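Local coordinates for intracellular protein transport protein USO1 (Saccharomyces cerevisiae S288c, PDB 6LSU) that is required for protein transport from the endoplasmic reticulum to the Golgi complex, acting as a membrane tether whose globular head is the part described here, at residues L447-L452 and K496-E501; V502-D507 and Q561-L566; L538-R543 and F591-A596. All coordinates share one frame; numbering follows the deposited sequence.

Contact 1: residues L447-L452 and K496-E501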
ATOM      1  N   LEU A 447      26.287 -11.963 -13.849  1.00 61.97           N
ATOM      2  CA  LEU A 447      27.440 -11.970 -14.792  1.00 66.93           C
ATOM      3  C   LEU A 447      27.887 -10.548 -15.130  1.00 57.72           C
ATOM      4  O   LEU A 447      29.055 -10.355 -15.234  1.00 69.27           O
ATOM      5  CB  LEU A 447      27.079 -12.710 -16.091  1.00 65.57           C
ATOM      6  CG  LEU A 447      26.996 -14.226 -15.955  1.00 71.97           C
ATOM      7  CD1 LEU A 447      26.694 -14.877 -17.303  1.00 72.03           C
ATOM      8  CD2 LEU A 447      28.258 -14.808 -15.325  1.00 59.33           C
ATOM      9  N   LYS A 448      26.968  -9.617 -15.346  1.00 65.35           N
ATOM     10  CA  LYS A 448      27.313  -8.201 -15.623  1.00 72.83           C
ATOM     11  C   LYS A 448      27.931  -7.631 -14.333  1.00 74.56           C
ATOM     12  O   LYS A 448      28.953  -6.965 -14.418  1.00 71.89           O
ATOM     13  CB  LYS A 448      26.078  -7.439 -16.122  1.00 79.52           C
ATOM     14  CG  LYS A 448      26.317  -6.010 -16.608  1.00 88.56           C
ATOM     15  CD  LYS A 448      25.246  -5.001 -16.156  1.00101.04           C
ATOM     16  CE  LYS A 448      25.558  -4.288 -14.840  1.00108.21           C
ATOM     17  NZ  LYS A 448      24.354  -4.070 -13.985  1.00106.45           N
ATOM     18  N   GLN A 449      27.338  -7.934 -13.172  1.00 75.02           N
ATOM     19  CA  GLN A 449      27.752  -7.383 -11.853  1.00 71.60           C
ATOM     20  C   GLN A 449      29.170  -7.843 -11.503  1.00 69.67           C
ATOM     21  O   GLN A 449      29.908  -6.998 -10.952  1.00 62.82           O
ATOM     22  CB  GLN A 449      26.808  -7.800 -10.721  1.00 68.96           C
ATOM     23  CG  GLN A 449      25.499  -7.053 -10.723  1.00 65.00           C
ATOM     24  CD  GLN A 449      25.600  -5.743  -9.998  1.00 65.57           C
ATOM     25  OE1 GLN A 449      25.876  -5.686  -8.791  1.00 65.58           O
ATOM     26  NE2 GLN A 449      25.306  -4.676 -10.718  1.00 59.09           N
ATOM     27  N   VAL A 450      29.530  -9.103 -11.793  1.00 70.83           N
ATOM     28  CA  VAL A 450      30.903  -9.624 -11.496  1.00 73.12           C
ATOM     29  C   VAL A 450      31.926  -8.943 -12.409  1.00 78.26           C
ATOM     30  O   VAL A 450      32.973  -8.598 -11.861  1.00 79.21           O
ATOM     31  CB  VAL A 450      31.035 -11.150 -11.560  1.00 69.43           C
ATOM     32  CG1 VAL A 450      29.991 -11.820 -10.689  1.00 69.85           C
ATOM     33  CG2 VAL A 450      30.959 -11.680 -12.976  1.00 75.81           C
ATOM     34  N   GLN A 451      31.658  -8.731 -13.711  1.00 81.95           N
ATOM     35  CA  GLN A 451      32.573  -7.937 -14.584  1.00 87.57           C
ATOM     36  C   GLN A 451      32.926  -6.642 -13.850  1.00 91.37           C
ATOM     37  O   GLN A 451      34.116  -6.423 -13.592  1.00100.73           O
ATOM     38  CB  GLN A 451      31.968  -7.589 -15.946  1.00 87.30           C
ATOM     39  CG  GLN A 451      31.525  -8.796 -16.757  1.00 95.96           C
ATOM     40  CD  GLN A 451      32.670  -9.516 -17.431  1.00110.22           C
ATOM     41  OE1 GLN A 451      33.779  -9.614 -16.896  1.00119.14           O
ATOM     42  NE2 GLN A 451      32.405 -10.032 -18.627  1.00109.28           N
ATOM     43  N   LEU A 452      31.919  -5.845 -13.489  1.00100.17           N
ATOM     44  CA  LEU A 452      32.104  -4.489 -12.894  1.00110.88           C
ATOM     45  C   LEU A 452      32.953  -4.578 -11.619  1.00107.48           C
ATOM     46  O   LEU A 452      33.754  -3.666 -11.394  1.00118.11           O
ATOM     47  CB  LEU A 452      30.740  -3.852 -12.602  1.00116.97           C
ATOM     48  CG  LEU A 452      30.078  -3.122 -13.774  1.00117.50           C
ATOM     49  CD1 LEU A 452      30.873  -1.877 -14.163  1.00117.82           C
ATOM     50  CD2 LEU A 452      29.901  -4.044 -14.974  1.00110.37           C
ATOM     51  N   LYS A 496      27.831   4.488  -7.922  1.00 75.24           N
ATOM     52  CA  LYS A 496      27.954   3.097  -7.436  1.00 72.79           C
ATOM     53  C   LYS A 496      26.623   2.335  -7.588  1.00 65.58           C
ATOM     54  O   LYS A 496      25.606   2.792  -7.069  1.00 69.46           O
ATOM     55  CB  LYS A 496      28.391   3.120  -5.970  1.00 85.50           C
ATOM     56  CG  LYS A 496      29.886   3.288  -5.749  1.00 99.29           C
ATOM     57  CD  LYS A 496      30.249   3.833  -4.373  1.00106.45           C
ATOM     58  CE  LYS A 496      31.132   2.904  -3.560  1.00114.47           C
ATOM     59  NZ  LYS A 496      32.219   2.291  -4.366  1.00117.89           N
ATOM     60  N   ALA A 497      26.628   1.161  -8.222  1.00 60.16           N
ATOM     61  CA  ALA A 497      25.439   0.268  -8.270  1.00 60.80           C
ATOM     62  C   ALA A 497      25.852  -1.213  -8.254  1.00 59.65           C
ATOM     63  O   ALA A 497      25.137  -1.997  -8.911  1.00 58.68           O
ATOM     64  CB  ALA A 497      24.600   0.578  -9.488  1.00 56.40           C
ATOM     65  N   ASN A 498      26.918  -1.582  -7.524  1.00 57.61           N
ATOM     66  CA  ASN A 498      27.479  -2.955  -7.552  1.00 56.81           C
ATOM     67  C   ASN A 498      27.343  -3.629  -6.189  1.00 54.48           C
ATOM     68  O   ASN A 498      27.778  -3.086  -5.188  1.00 57.54           O
ATOM     69  CB  ASN A 498      28.923  -3.002  -8.071  1.00 56.73           C
ATOM     70  CG  ASN A 498      29.302  -4.418  -8.460  1.00 56.41           C
ATOM     71  OD1 ASN A 498      29.409  -5.305  -7.613  1.00 61.33           O
ATOM     72  ND2 ASN A 498      29.386  -4.689  -9.754  1.00 51.67           N
ATOM     73  N   LEU A 499      26.700  -4.784  -6.194  1.00 57.92           N
ATOM     74  CA  LEU A 499      26.303  -5.519  -4.974  1.00 61.04           C
ATOM     75  C   LEU A 499      27.535  -6.251  -4.455  1.00 60.40           C
ATOM     76  O   LEU A 499      27.595  -6.471  -3.246  1.00 56.96           O
ATOM     77  CB  LEU A 499      25.177  -6.509  -5.303  1.00 58.45           C
ATOM     78  CG  LEU A 499      23.824  -5.898  -5.645  1.00 61.98           C
ATOM     79  CD1 LEU A 499      22.904  -6.907  -6.338  1.00 65.18           C
ATOM     80  CD2 LEU A 499      23.157  -5.361  -4.411  1.00 61.29           C
ATOM     81  N   PHE A 500      28.424  -6.668  -5.364  1.00 62.69           N
ATOM     82  CA  PHE A 500      29.680  -7.389  -5.045  1.00 63.94           C
ATOM     83  C   PHE A 500      30.640  -6.430  -4.340  1.00 70.29           C
ATOM     84  O   PHE A 500      31.294  -6.807  -3.359  1.00 71.07           O
ATOM     85  CB  PHE A 500      30.265  -7.987  -6.304  1.00 60.15           C
ATOM     86  CG  PHE A 500      29.544  -9.228  -6.744  1.00 62.06           C
ATOM     87  CD1 PHE A 500      29.599 -10.378  -5.980  1.00 61.42           C
ATOM     88  CD2 PHE A 500      28.835  -9.254  -7.927  1.00 60.75           C
ATOM     89  CE1 PHE A 500      28.955 -11.531  -6.404  1.00 65.34           C
ATOM     90  CE2 PHE A 500      28.155 -10.392  -8.311  1.00 62.03           C
ATOM     91  CZ  PHE A 500      28.234 -11.536  -7.569  1.00 59.01           C
ATOM     92  N   GLU A 501      30.660  -5.186  -4.802  1.00 63.46           N
ATOM     93  CA  GLU A 501      31.407  -4.123  -4.125  1.00 73.97           C
ATOM     94  C   GLU A 501      31.028  -4.150  -2.642  1.00 74.56           C
ATOM     95  O   GLU A 501      31.931  -4.140  -1.840  1.00 81.06           O
ATOM     96  CB  GLU A 501      31.123  -2.775  -4.778  1.00 85.01           C
ATOM     97  CG  GLU A 501      32.348  -1.884  -4.847  1.00100.24           C
ATOM     98  CD  GLU A 501      32.235  -0.736  -5.841  1.00112.46           C
ATOM     99  OE1 GLU A 501      33.294  -0.291  -6.348  1.00126.40           O
ATOM    100  OE2 GLU A 501      31.093  -0.293  -6.114  1.00125.42           O
TER
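The Q449 side chain grips the backbone on either side of N498, at A497 O and L499 N, while N498 ND2 holds Q449 O; the two side chains run past one another in opposite directions with their amide planes only 19° apart. OE1 of Q449 accepts from L499 N at 2.9 Å, the donor standing nearly in line with the side-chain C=O, while NE2 donates to A497 O at 3.2 Å, which lies close to the amide plane. Two straight bonds to groups two residues apart fix the rotation of this buried amide. In return, N498 ND2 gives a hydrogen to Q449 O at 2.7 Å, approaching in the carbonyl plane on a lone pair. ND2 also rests against L452 CB.

Beyond the polar bonds, the F500 ring adds an apolar part. Q449 CB sits at the ring edge, 3.7 Å from F500 CD2, and V450 CG1 meets F500 CE2 as the two side chains lie side by side.

What positions N498 is its role as N-cap. Chi1 (-163°) sets CG anti to the backbone N; OD1 accepts from E501 N at 3.1 Å and weakly from F500 N, so one amide caps its own helix and ties it to helix 439-459. K496, in the loop ahead of the cap, makes a salt bridge through NZ to E501 OE2, and E501 OE1 is hydrogen-bonded to S456 OG.

Both segments belong to ARM repeat 8. Helix 514-528 packs on L499 and sets F524 edge-to-face with F500, helix 404-414 meets A497 and L499, and helix 535-543 covers V450 and F500.

Contact 2: residues V502-D507 and Q561-L566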
ATOM      1  N   VAL A 502      29.738  -4.194  -2.291  1.00 69.01           N
ATOM      2  CA  VAL A 502      29.313  -4.138  -0.866  1.00 64.37           C
ATOM      3  C   VAL A 502      29.628  -5.486  -0.206  1.00 62.58           C
ATOM      4  O   VAL A 502      30.289  -5.550   0.846  1.00 69.64           O
ATOM      5  CB  VAL A 502      27.828  -3.779  -0.742  1.00 60.75           C
ATOM      6  CG1 VAL A 502      27.308  -4.010   0.671  1.00 56.33           C
ATOM      7  CG2 VAL A 502      27.583  -2.347  -1.190  1.00 61.69           C
ATOM      8  N   LEU A 503      29.206  -6.559  -0.831  1.00 59.22           N
ATOM      9  CA  LEU A 503      29.277  -7.902  -0.192  1.00 58.80           C
ATOM     10  C   LEU A 503      30.737  -8.330   0.097  1.00 64.81           C
ATOM     11  O   LEU A 503      30.927  -9.120   1.056  1.00 68.71           O
ATOM     12  CB  LEU A 503      28.630  -8.913  -1.119  1.00 51.45           C
ATOM     13  CG  LEU A 503      28.594 -10.322  -0.566  1.00 52.02           C
ATOM     14  CD1 LEU A 503      27.558 -10.398   0.505  1.00 57.67           C
ATOM     15  CD2 LEU A 503      28.308 -11.368  -1.623  1.00 53.40           C
ATOM     16  N   LEU A 504      31.726  -7.900  -0.693  1.00 59.42           N
ATOM     17  CA  LEU A 504      33.087  -8.505  -0.685  1.00 61.75           C
ATOM     18  C   LEU A 504      34.155  -7.454  -0.340  1.00 56.63           C
ATOM     19  O   LEU A 504      35.345  -7.757  -0.449  1.00 63.60           O
ATOM     20  CB  LEU A 504      33.387  -9.165  -2.053  1.00 60.77           C
ATOM     21  CG  LEU A 504      32.465 -10.317  -2.479  1.00 59.41           C
ATOM     22  CD1 LEU A 504      32.660 -10.685  -3.943  1.00 56.16           C
ATOM     23  CD2 LEU A 504      32.695 -11.560  -1.626  1.00 64.63           C
ATOM     24  N   ASN A 505      33.763  -6.244  -0.003  1.00 63.46           N
ATOM     25  CA  ASN A 505      34.700  -5.166   0.394  1.00 67.42           C
ATOM     26  C   ASN A 505      34.377  -4.768   1.818  1.00 68.20           C
ATOM     27  O   ASN A 505      33.282  -5.126   2.317  1.00 66.98           O
ATOM     28  CB  ASN A 505      34.703  -3.928  -0.493  1.00 69.99           C
ATOM     29  CG  ASN A 505      35.329  -4.194  -1.847  1.00 82.52           C
ATOM     30  OD1 ASN A 505      35.570  -5.352  -2.196  1.00 91.29           O
ATOM     31  ND2 ASN A 505      35.550  -3.139  -2.634  1.00 91.46           N
ATOM     32  N   TYR A 506      35.368  -4.139   2.448  1.00 70.66           N
ATOM     33  CA  TYR A 506      35.311  -3.703   3.847  1.00 70.53           C
ATOM     34  C   TYR A 506      34.941  -2.228   3.792  1.00 73.13           C
ATOM     35  O   TYR A 506      35.544  -1.487   2.985  1.00 76.56           O
ATOM     36  CB  TYR A 506      36.624  -4.003   4.572  1.00 69.70           C
ATOM     37  CG  TYR A 506      36.635  -3.457   5.973  1.00 74.13           C
ATOM     38  CD1 TYR A 506      35.861  -4.046   6.972  1.00 68.96           C
ATOM     39  CD2 TYR A 506      37.322  -2.288   6.275  1.00 69.34           C
ATOM     40  CE1 TYR A 506      35.819  -3.502   8.243  1.00 76.14           C
ATOM     41  CE2 TYR A 506      37.284  -1.735   7.545  1.00 70.51           C
ATOM     42  CZ  TYR A 506      36.536  -2.346   8.532  1.00 74.49           C
ATOM     43  OH  TYR A 506      36.514  -1.816   9.790  1.00 78.92           O
ATOM     44  N   ASP A 507      33.940  -1.829   4.569  1.00 73.36           N
ATOM     45  CA  ASP A 507      33.580  -0.391   4.693  1.00 77.57           C
ATOM     46  C   ASP A 507      33.678  -0.078   6.182  1.00 79.26           C
ATOM     47  O   ASP A 507      32.902  -0.658   6.958  1.00 80.01           O
ATOM     48  CB  ASP A 507      32.220  -0.078   4.047  1.00 76.12           C
ATOM     49  CG  ASP A 507      31.869   1.398   3.960  1.00 79.02           C
ATOM     50  OD1 ASP A 507      32.777   2.224   3.741  1.00100.27           O
ATOM     51  OD2 ASP A 507      30.689   1.726   4.150  1.00 86.02           O
ATOM     52  N   GLN A 561      35.450 -17.134   1.434  1.00 74.67           N
ATOM     53  CA  GLN A 561      36.561 -16.910   2.398  1.00 79.75           C
ATOM     54  C   GLN A 561      36.676 -15.401   2.676  1.00 70.44           C
ATOM     55  O   GLN A 561      36.751 -15.009   3.834  1.00 74.75           O
ATOM     56  CB  GLN A 561      37.866 -17.533   1.889  1.00 86.51           C
ATOM     57  CG  GLN A 561      38.593 -18.341   2.962  1.00 91.82           C
ATOM     58  CD  GLN A 561      37.764 -19.506   3.450  1.00 94.29           C
ATOM     59  OE1 GLN A 561      37.297 -19.538   4.588  1.00 97.21           O
ATOM     60  NE2 GLN A 561      37.562 -20.475   2.572  1.00100.14           N
ATOM     61  N   THR A 562      36.580 -14.574   1.653  1.00 63.59           N
ATOM     62  CA  THR A 562      36.468 -13.088   1.789  1.00 65.15           C
ATOM     63  C   THR A 562      35.310 -12.669   2.724  1.00 63.15           C
ATOM     64  O   THR A 562      35.472 -11.741   3.537  1.00 64.64           O
ATOM     65  CB  THR A 562      36.236 -12.414   0.440  1.00 63.60           C
ATOM     66  OG1 THR A 562      37.152 -12.856  -0.562  1.00 66.17           O
ATOM     67  CG2 THR A 562      36.389 -10.914   0.557  1.00 68.61           C
ATOM     68  N   ILE A 563      34.148 -13.275   2.599  1.00 63.56           N
ATOM     69  CA  ILE A 563      32.964 -12.962   3.465  1.00 69.39           C
ATOM     70  C   ILE A 563      33.302 -13.425   4.896  1.00 72.16           C
ATOM     71  O   ILE A 563      32.896 -12.703   5.861  1.00 70.03           O
ATOM     72  CB  ILE A 563      31.684 -13.644   2.907  1.00 68.62           C
ATOM     73  CG1 ILE A 563      31.223 -12.960   1.617  1.00 69.03           C
ATOM     74  CG2 ILE A 563      30.545 -13.687   3.918  1.00 64.30           C
ATOM     75  CD1 ILE A 563      30.323 -13.813   0.754  1.00 69.00           C
ATOM     76  N   SER A 564      33.994 -14.577   5.035  1.00 66.83           N
ATOM     77  CA  SER A 564      34.395 -15.165   6.351  1.00 67.79           C
ATOM     78  C   SER A 564      35.272 -14.175   7.125  1.00 60.11           C
ATOM     79  O   SER A 564      34.934 -13.867   8.259  1.00 59.81           O
ATOM     80  CB  SER A 564      35.069 -16.485   6.186  1.00 64.82           C
ATOM     81  OG  SER A 564      34.150 -17.484   5.741  1.00 72.72           O
ATOM     82  N   GLU A 565      36.318 -13.660   6.487  1.00 62.31           N
ATOM     83  CA  GLU A 565      37.184 -12.580   7.019  1.00 63.40           C
ATOM     84  C   GLU A 565      36.310 -11.383   7.400  1.00 64.92           C
ATOM     85  O   GLU A 565      36.424 -10.923   8.557  1.00 72.54           O
ATOM     86  CB  GLU A 565      38.256 -12.180   5.998  1.00 76.30           C
ATOM     87  CG  GLU A 565      39.687 -12.373   6.490  1.00 91.82           C
ATOM     88  CD  GLU A 565      40.587 -13.097   5.499  1.00101.17           C
ATOM     89  OE1 GLU A 565      40.291 -14.286   5.201  1.00100.29           O
ATOM     90  OE2 GLU A 565      41.551 -12.461   4.997  1.00114.02           O
ATOM     91  N   LEU A 566      35.432 -10.920   6.497  1.00 68.47           N
ATOM     92  CA  LEU A 566      34.518  -9.771   6.767  1.00 62.11           C
ATOM     93  C   LEU A 566      33.649 -10.079   7.990  1.00 60.90           C
ATOM     94  O   LEU A 566      33.555  -9.215   8.878  1.00 62.56           O
ATOM     95  CB  LEU A 566      33.677  -9.482   5.517  1.00 59.27           C
ATOM     96  CG  LEU A 566      34.444  -8.760   4.418  1.00 61.40           C
ATOM     97  CD1 LEU A 566      33.723  -8.853   3.074  1.00 58.25           C
ATOM     98  CD2 LEU A 566      34.740  -7.317   4.824  1.00 57.30           C
TER
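L566 fits both of its methyls against the backbone of residues 503-506, and the contact is packing of side-chain carbons on one another and on backbone carbonyls. Three leucines and an isoleucine carry most of it. I563 meets two of them: its CG1 is 3.8 Å from L504 CD2, and its CD1 lies 4.0 Å from L503 CD2, the side chains crossing obliquely in both pairs. Chi1 of L503 (-178°) sets CG anti to the backbone N, and CD2 beyond it makes that contact. An alanine at I563 would probably open a gap beside L503 CD2 and L504 CD2, since CG1 and CD1 make those contacts. At the other end, L566 CD2 touches Y506 CB at 3.8 Å and comes up to the edge of the tyrosine ring.

A second kind of contact sets methyls against backbone. L566 CD1 packs on L503 O at 3.5 Å and on the carbonyl carbon of L504, while its CD2 faces N505 O. T562 CG2 likewise abuts L504 O at 3.5 Å; the hydroxyl of T562 turns instead to K558 O and T547 OG1.

The pairing joins ARM repeat 8, through residues 502-507, to helix 559-568 of ARM repeat 9. Helix 514-528 lies against V502 and L503, and helix 577-590 closes over L503 and I563 with F585, adding L586 and W589 on I563.

Contact 3: residues L538-R543 and F591-A596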
ATOM      1  N   LEU A 538      23.496 -19.807 -10.081  1.00 70.00           N
ATOM      2  CA  LEU A 538      23.644 -18.438  -9.546  1.00 63.92           C
ATOM      3  C   LEU A 538      24.580 -18.524  -8.331  1.00 62.63           C
ATOM      4  O   LEU A 538      25.488 -17.682  -8.198  1.00 64.70           O
ATOM      5  CB  LEU A 538      22.267 -17.882  -9.172  1.00 65.58           C
ATOM      6  CG  LEU A 538      21.257 -17.737 -10.307  1.00 70.69           C
ATOM      7  CD1 LEU A 538      19.854 -17.525  -9.742  1.00 74.32           C
ATOM      8  CD2 LEU A 538      21.624 -16.587 -11.225  1.00 70.33           C
ATOM      9  N   ARG A 539      24.357 -19.507  -7.461  1.00 60.13           N
ATOM     10  CA  ARG A 539      25.250 -19.772  -6.298  1.00 68.25           C
ATOM     11  C   ARG A 539      26.694 -19.873  -6.797  1.00 67.37           C
ATOM     12  O   ARG A 539      27.559 -19.064  -6.361  1.00 66.49           O
ATOM     13  CB  ARG A 539      24.782 -21.029  -5.558  1.00 61.10           C
ATOM     14  CG  ARG A 539      23.498 -20.819  -4.767  1.00 67.66           C
ATOM     15  CD  ARG A 539      22.885 -22.119  -4.291  1.00 71.18           C
ATOM     16  NE  ARG A 539      21.826 -21.988  -3.288  1.00 74.36           N
ATOM     17  CZ  ARG A 539      22.011 -22.062  -1.957  1.00 79.39           C
ATOM     18  NH1 ARG A 539      23.217 -22.237  -1.448  1.00 78.34           N
ATOM     19  NH2 ARG A 539      20.985 -21.971  -1.134  1.00 82.65           N
ATOM     20  N   GLU A 540      26.897 -20.772  -7.764  1.00 72.16           N
ATOM     21  CA  GLU A 540      28.205 -21.083  -8.388  1.00 72.61           C
ATOM     22  C   GLU A 540      28.866 -19.836  -8.938  1.00 64.42           C
ATOM     23  O   GLU A 540      30.048 -19.730  -8.745  1.00 75.01           O
ATOM     24  CB  GLU A 540      28.044 -22.139  -9.481  1.00 80.62           C
ATOM     25  CG  GLU A 540      27.852 -23.524  -8.882  1.00 88.69           C
ATOM     26  CD  GLU A 540      28.727 -23.783  -7.655  1.00 97.57           C
ATOM     27  OE1 GLU A 540      28.143 -23.986  -6.524  1.00 94.43           O
ATOM     28  OE2 GLU A 540      29.991 -23.736  -7.817  1.00 87.39           O
ATOM     29  N   ILE A 541      28.140 -18.947  -9.593  1.00 62.84           N
ATOM     30  CA  ILE A 541      28.740 -17.690 -10.134  1.00 64.59           C
ATOM     31  C   ILE A 541      29.250 -16.831  -8.981  1.00 63.15           C
ATOM     32  O   ILE A 541      30.231 -16.093  -9.173  1.00 70.01           O
ATOM     33  CB  ILE A 541      27.717 -16.905 -10.998  1.00 67.70           C
ATOM     34  CG1 ILE A 541      27.358 -17.681 -12.265  1.00 65.85           C
ATOM     35  CG2 ILE A 541      28.251 -15.502 -11.321  1.00 63.74           C
ATOM     36  CD1 ILE A 541      26.216 -17.079 -13.042  1.00 72.13           C
ATOM     37  N   THR A 542      28.539 -16.825  -7.857  1.00 66.51           N
ATOM     38  CA  THR A 542      28.826 -15.903  -6.728  1.00 68.92           C
ATOM     39  C   THR A 542      30.025 -16.482  -5.996  1.00 70.56           C
ATOM     40  O   THR A 542      30.958 -15.705  -5.674  1.00 70.56           O
ATOM     41  CB  THR A 542      27.628 -15.719  -5.789  1.00 74.40           C
ATOM     42  OG1 THR A 542      26.529 -15.172  -6.520  1.00 64.50           O
ATOM     43  CG2 THR A 542      27.967 -14.802  -4.626  1.00 81.63           C
ATOM     44  N   ARG A 543      30.023 -17.807  -5.838  1.00 69.43           N
ATOM     45  CA  ARG A 543      31.132 -18.571  -5.199  1.00 71.72           C
ATOM     46  C   ARG A 543      32.445 -18.290  -5.948  1.00 71.73           C
ATOM     47  O   ARG A 543      33.478 -17.976  -5.303  1.00 83.83           O
ATOM     48  CB  ARG A 543      30.818 -20.070  -5.138  1.00 70.01           C
ATOM     49  CG  ARG A 543      31.545 -20.783  -4.016  1.00 75.43           C
ATOM     50  CD  ARG A 543      31.109 -22.213  -3.737  1.00 78.95           C
ATOM     51  NE  ARG A 543      31.219 -23.062  -4.912  1.00 82.83           N
ATOM     52  CZ  ARG A 543      32.356 -23.398  -5.532  1.00 82.78           C
ATOM     53  NH1 ARG A 543      33.528 -22.966  -5.101  1.00 78.16           N
ATOM     54  NH2 ARG A 543      32.312 -24.153  -6.616  1.00 86.88           N
ATOM     55  N   PHE A 591      23.731 -23.927   3.760  1.00 69.62           N
ATOM     56  CA  PHE A 591      22.601 -24.887   3.902  1.00 75.41           C
ATOM     57  C   PHE A 591      22.257 -25.531   2.540  1.00 78.59           C
ATOM     58  O   PHE A 591      21.900 -24.815   1.569  1.00 80.52           O
ATOM     59  CB  PHE A 591      21.386 -24.227   4.534  1.00 71.66           C
ATOM     60  CG  PHE A 591      20.406 -25.255   5.027  1.00 78.34           C
ATOM     61  CD1 PHE A 591      19.761 -26.081   4.127  1.00 77.96           C
ATOM     62  CD2 PHE A 591      20.170 -25.430   6.384  1.00 81.51           C
ATOM     63  CE1 PHE A 591      18.886 -27.055   4.565  1.00 82.56           C
ATOM     64  CE2 PHE A 591      19.297 -26.410   6.815  1.00 84.53           C
ATOM     65  CZ  PHE A 591      18.661 -27.222   5.906  1.00 86.49           C
ATOM     66  N   GLY A 592      22.426 -26.859   2.481  1.00 75.90           N
ATOM     67  CA  GLY A 592      22.207 -27.745   1.324  1.00 72.03           C
ATOM     68  C   GLY A 592      23.173 -27.475   0.175  1.00 72.80           C
ATOM     69  O   GLY A 592      22.834 -27.855  -0.957  1.00 84.08           O
ATOM     70  N   ASP A 593      24.316 -26.837   0.412  1.00 65.17           N
ATOM     71  CA  ASP A 593      25.301 -26.533  -0.657  1.00 66.61           C
ATOM     72  C   ASP A 593      26.685 -27.070  -0.207  1.00 72.98           C
ATOM     73  O   ASP A 593      27.486 -26.360   0.448  1.00 75.64           O
ATOM     74  CB  ASP A 593      25.204 -25.050  -1.051  1.00 60.73           C
ATOM     75  CG  ASP A 593      26.094 -24.629  -2.202  1.00 61.21           C
ATOM     76  OD1 ASP A 593      26.799 -25.485  -2.727  1.00 72.99           O
ATOM     77  OD2 ASP A 593      26.084 -23.441  -2.569  1.00 71.37           O
ATOM     78  N   PHE A 594      26.959 -28.315  -0.576  1.00 83.61           N
ATOM     79  CA  PHE A 594      28.235 -29.048  -0.345  1.00 83.30           C
ATOM     80  C   PHE A 594      29.447 -28.224  -0.810  1.00 73.93           C
ATOM     81  O   PHE A 594      30.369 -28.053  -0.028  1.00 88.57           O
ATOM     82  CB  PHE A 594      28.153 -30.421  -1.013  1.00 87.82           C
ATOM     83  CG  PHE A 594      27.256 -31.384  -0.275  1.00 99.23           C
ATOM     84  CD1 PHE A 594      25.901 -31.473  -0.561  1.00112.39           C
ATOM     85  CD2 PHE A 594      27.762 -32.197   0.731  1.00111.32           C
ATOM     86  CE1 PHE A 594      25.080 -32.354   0.136  1.00111.66           C
ATOM     87  CE2 PHE A 594      26.941 -33.074   1.428  1.00111.17           C
ATOM     88  CZ  PHE A 594      25.600 -33.151   1.129  1.00110.51           C
ATOM     89  N   LYS A 595      29.476 -27.730  -2.033  1.00 62.53           N
ATOM     90  CA  LYS A 595      30.637 -26.955  -2.527  1.00 72.04           C
ATOM     91  C   LYS A 595      30.824 -25.693  -1.680  1.00 76.92           C
ATOM     92  O   LYS A 595      31.980 -25.236  -1.545  1.00 80.47           O
ATOM     93  CB  LYS A 595      30.483 -26.546  -3.998  1.00 83.15           C
ATOM     94  CG  LYS A 595      30.103 -27.667  -4.957  1.00 85.09           C
ATOM     95  CD  LYS A 595      30.637 -27.469  -6.380  1.00 96.84           C
ATOM     96  CE  LYS A 595      29.702 -27.969  -7.469  1.00100.73           C
ATOM     97  NZ  LYS A 595      29.113 -29.289  -7.138  1.00107.30           N
ATOM     98  N   ALA A 596      29.743 -25.076  -1.195  1.00 75.16           N
ATOM     99  CA  ALA A 596      29.850 -23.851  -0.376  1.00 72.69           C
ATOM    100  C   ALA A 596      30.386 -24.242   0.995  1.00 69.55           C
ATOM    101  O   ALA A 596      31.141 -23.419   1.562  1.00 70.95           O
ATOM    102  CB  ALA A 596      28.533 -23.115  -0.280  1.00 72.79           C
TER
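R539 reaches across to D593 with a chain that is extended from CG to NE. Its CB and CD pass near the carboxylate, CD coming within 3.9 Å of D593 OD2. NE turns out of the contact to F528 O. NH1 then meets D593 OD2 at 3.3 Å, at the edge of the guanidinium and near its plane, in a salt bridge whose hydrogen bond is weak; the carboxylate plane is turned 71° from that of the guanidinium. NH1 also donates to W589 O, its stronger partner, and NH2 stands 4.0 Å from F591 O.

D593 holds its CG anti to the backbone N (chi1 -176°), and from there OD1 caps helix 594-601 through a weak bond from A596 N. One carboxylate thus serves the arginine with OD2 and its own helix end with OD1.

One turn further along helix 535-543, R543 bends at chi3. Its CD packs against A596 CA at 3.9 Å, and K595 CB lies over one face of the guanidinium, 3.7 Å from R543 NE. That guanidinium is held by E540: NH2 donates to the syn lone pair of E540 OE2 at 2.6 Å, and NE adds a weak bond to the same oxygen. NH1 forms a salt bridge with D599 of helix 594-601.

Residues 591-596 open ARM repeat 10, and the contact joins its start to helix 535-543. A single, weakly hydrogen-bonded salt bridge crosses, beside the packing of K595 and A596 on R543. The chemistry is that of two acid-arginine pairs, R539-D593 and E540-R543, whose carboxylates approach to 4.3 Å between E540 OE1 and D593 OD1, a like-charged meeting that the two arginines probably offset.

Overall arrangement
The three contacts lie in the C-terminal part of the globular head, 31 to 35 Å from the centre of the chain, and contact 1 closes before the other two open. Contacts 1 and 2 share helix 499-504, whose start meets helix 439-459 and whose end meets helix 559-568; their centres are 14 Å apart. Contact 3 lies about 18 Å from contact 1, centre to centre, yet the two touch: L447 CD2 packs on I541 CD1 at 3.8 Å, and F500 CE1 on T542 CG2 at 3.9 Å. Contacts 2 and 3 have centres about 16 Å apart and alternate along the sequence without touching, W589 of helix 577-590 reaching side chains of both.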